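Local coordinates for protein Esterase/lipase (Uncultured bacterium, PDB 3K6K) that probably hydrolyses carboxylic ester bonds as an alpha/beta-hydrolase esterase or lipase related to hormone-sensitive lipase, at residues 181-186 with 241-246. Numbering follows the deposited sequence.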
loop_
_atom_site.group_PDB
_atom_site.type_symbol
_atom_site.label_atom_id
_atom_site.label_comp_id
_atom_site.label_asym_id
_atom_site.label_seq_id
_atom_site.Cartn_x
_atom_site.Cartn_y
_atom_site.Cartn_z
ATOM N N LEU A 181 11.032 5.015 7.483
ATOM C CA LEU A 181 10.055 5.912 7.982
ATOM C C LEU A 181 8.772 5.105 8.247
ATOM O O LEU A 181 8.272 4.445 7.298
ATOM C CB LEU A 181 9.794 6.989 6.907
ATOM C CG LEU A 181 11.007 7.827 6.420
ATOM C CD1 LEU A 181 10.709 8.568 5.162
ATOM C CD2 LEU A 181 11.461 8.827 7.465
ATOM N N VAL A 182 8.235 5.110 9.487
ATOM C CA VAL A 182 6.851 4.635 9.732
ATOM C C VAL A 182 5.821 5.748 9.948
ATOM O O VAL A 182 6.054 6.696 10.708
ATOM C CB VAL A 182 6.778 3.676 10.874
ATOM C CG1 VAL A 182 5.371 3.067 10.970
ATOM C CG2 VAL A 182 7.810 2.551 10.677
ATOM N N MET A 183 4.658 5.640 9.311
ATOM C CA MET A 183 3.609 6.672 9.424
ATOM C C MET A 183 2.200 6.091 9.648
ATOM O O MET A 183 1.723 5.265 8.892
ATOM C CB MET A 183 3.603 7.618 8.198
ATOM C CG MET A 183 4.910 8.386 7.995
ATOM S SD MET A 183 4.907 9.187 6.379
ATOM C CE MET A 183 5.721 7.941 5.396
ATOM N N LEU A 184 1.529 6.545 10.696
ATOM C CA LEU A 184 0.238 6.004 11.097
ATOM C C LEU A 184 -0.763 7.106 10.709
ATOM O O LEU A 184 -0.706 8.198 11.298
ATOM C CB LEU A 184 0.298 5.767 12.624
ATOM C CG LEU A 184 0.796 4.451 13.221
ATOM C CD1 LEU A 184 1.651 3.583 12.275
ATOM C CD2 LEU A 184 1.401 4.510 14.650
ATOM N N SER A 185 -1.604 6.882 9.679
ATOM C CA SER A 185 -2.597 7.860 9.222
ATOM C C SER A 185 -1.981 9.252 9.003
ATOM O O SER A 185 -2.494 10.255 9.554
ATOM C CB SER A 185 -3.717 8.034 10.265
ATOM O OG SER A 185 -4.499 6.837 10.464
ATOM N N PRO A 186 -0.913 9.343 8.175
ATOM C CA PRO A 186 -0.197 10.601 8.061
ATOM C C PRO A 186 -1.037 11.778 7.523
ATOM O O PRO A 186 -1.871 11.601 6.624
ATOM C CB PRO A 186 0.978 10.259 7.123
ATOM C CG PRO A 186 0.608 9.054 6.450
ATOM C CD PRO A 186 -0.396 8.322 7.249
ATOM N N PRO A 241 14.093 7.339 2.450
ATOM C CA PRO A 241 14.231 5.943 2.864
ATOM C C PRO A 241 12.908 5.157 2.891
ATOM O O PRO A 241 11.809 5.748 2.775
ATOM C CB PRO A 241 14.784 6.046 4.290
ATOM C CG PRO A 241 14.603 7.426 4.728
ATOM C CD PRO A 241 14.180 8.278 3.586
ATOM N N GLU A 242 12.971 3.843 3.016
ATOM C CA GLU A 242 11.729 3.065 2.877
ATOM C C GLU A 242 10.595 3.434 3.832
ATOM O O GLU A 242 10.813 3.688 5.010
ATOM C CB GLU A 242 11.962 1.589 2.826
ATOM C CG GLU A 242 12.953 1.078 3.794
ATOM C CD GLU A 242 13.497 -0.304 3.376
ATOM O OE1 GLU A 242 12.723 -1.136 2.857
ATOM O OE2 GLU A 242 14.686 -0.570 3.614
ATOM N N MET A 243 9.379 3.436 3.296
ATOM C CA MET A 243 8.221 3.899 4.010
ATOM C C MET A 243 7.253 2.741 4.260
ATOM O O MET A 243 7.015 1.917 3.362
ATOM C CB MET A 243 7.535 4.957 3.175
ATOM C CG MET A 243 8.259 6.297 3.074
ATOM S SD MET A 243 7.209 7.361 2.045
ATOM C CE MET A 243 7.991 8.982 2.045
ATOM N N LEU A 244 6.743 2.662 5.499
ATOM C CA LEU A 244 5.614 1.813 5.841
ATOM C C LEU A 244 4.555 2.807 6.302
ATOM O O LEU A 244 4.817 3.624 7.182
ATOM C CB LEU A 244 5.983 0.822 6.936
ATOM C CG LEU A 244 4.843 -0.137 7.394
ATOM C CD1 LEU A 244 4.510 -1.299 6.344
ATOM C CD2 LEU A 244 5.130 -0.686 8.797
ATOM N N ILE A 245 3.407 2.819 5.618
ATOM C CA ILE A 245 2.220 3.599 5.986
ATOM C C ILE A 245 1.083 2.640 6.460
ATOM O O ILE A 245 0.753 1.630 5.808
ATOM C CB ILE A 245 1.729 4.509 4.790
ATOM C CG1 ILE A 245 2.861 5.364 4.233
ATOM C CG2 ILE A 245 0.603 5.454 5.242
ATOM C CD1 ILE A 245 2.570 5.902 2.958
ATOM N N HIS A 246 0.523 2.888 7.630
ATOM C CA HIS A 246 -0.738 2.232 7.982
ATOM C C HIS A 246 -1.864 3.238 8.033
ATOM O O HIS A 246 -1.608 4.419 8.310
ATOM C CB HIS A 246 -0.621 1.517 9.297
ATOM C CG HIS A 246 0.087 0.224 9.176
ATOM N ND1 HIS A 246 0.062 -0.739 10.160
ATOM C CD2 HIS A 246 0.778 -0.305 8.140
ATOM C CE1 HIS A 246 0.766 -1.779 9.757
ATOM N NE2 HIS A 246 1.181 -1.556 8.519
#
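Two donors grip the carbonyl oxygen of Leu181: Leu244 N sends a straight hydrogen bond to Leu181 O at 3.0 Å, nearly along the C=O axis, and Met243 CA adds a CA-H...O contact. Leu244 O is held the same way, by Met183 N at 2.9 Å and by Val182 CA, and Met183 O takes His246 N and Ile245 CA. Leu181 N to Glu242 O and Ser185 N to His246 O, both 2.8 Å, bring the parallel pairing to five N-H...O hydrogen bonds. The axes of strands 181-184 and 243-246 approach to 4.9 Å, in the central sheet of an alpha/beta hydrolase. On the face covered by helices 158-172 and 254-266, Met183 turns at its thioether (chi3 -93°), so CE swings across to Met243 SD at 3.7 Å and also meets Ile245 CG1. Leu181 CD1 touches both Pro241 CD and Met243 CG, 3.9 Å from the latter. Ile245 CG2, anti to its backbone N, meets Pro186 CD at 3.6 Å, the two side chains crossing at about a right angle. Val182 and Leu244 line the other face, both against Trp303 of helix 291-305. Just past the strand end, Ser185 OG hydrogen-bonds Glu251 OE2 and Val282 N, and the Ser185 side chain touches His281; Glu251 and His281 probably form the catalytic triad with Ser157.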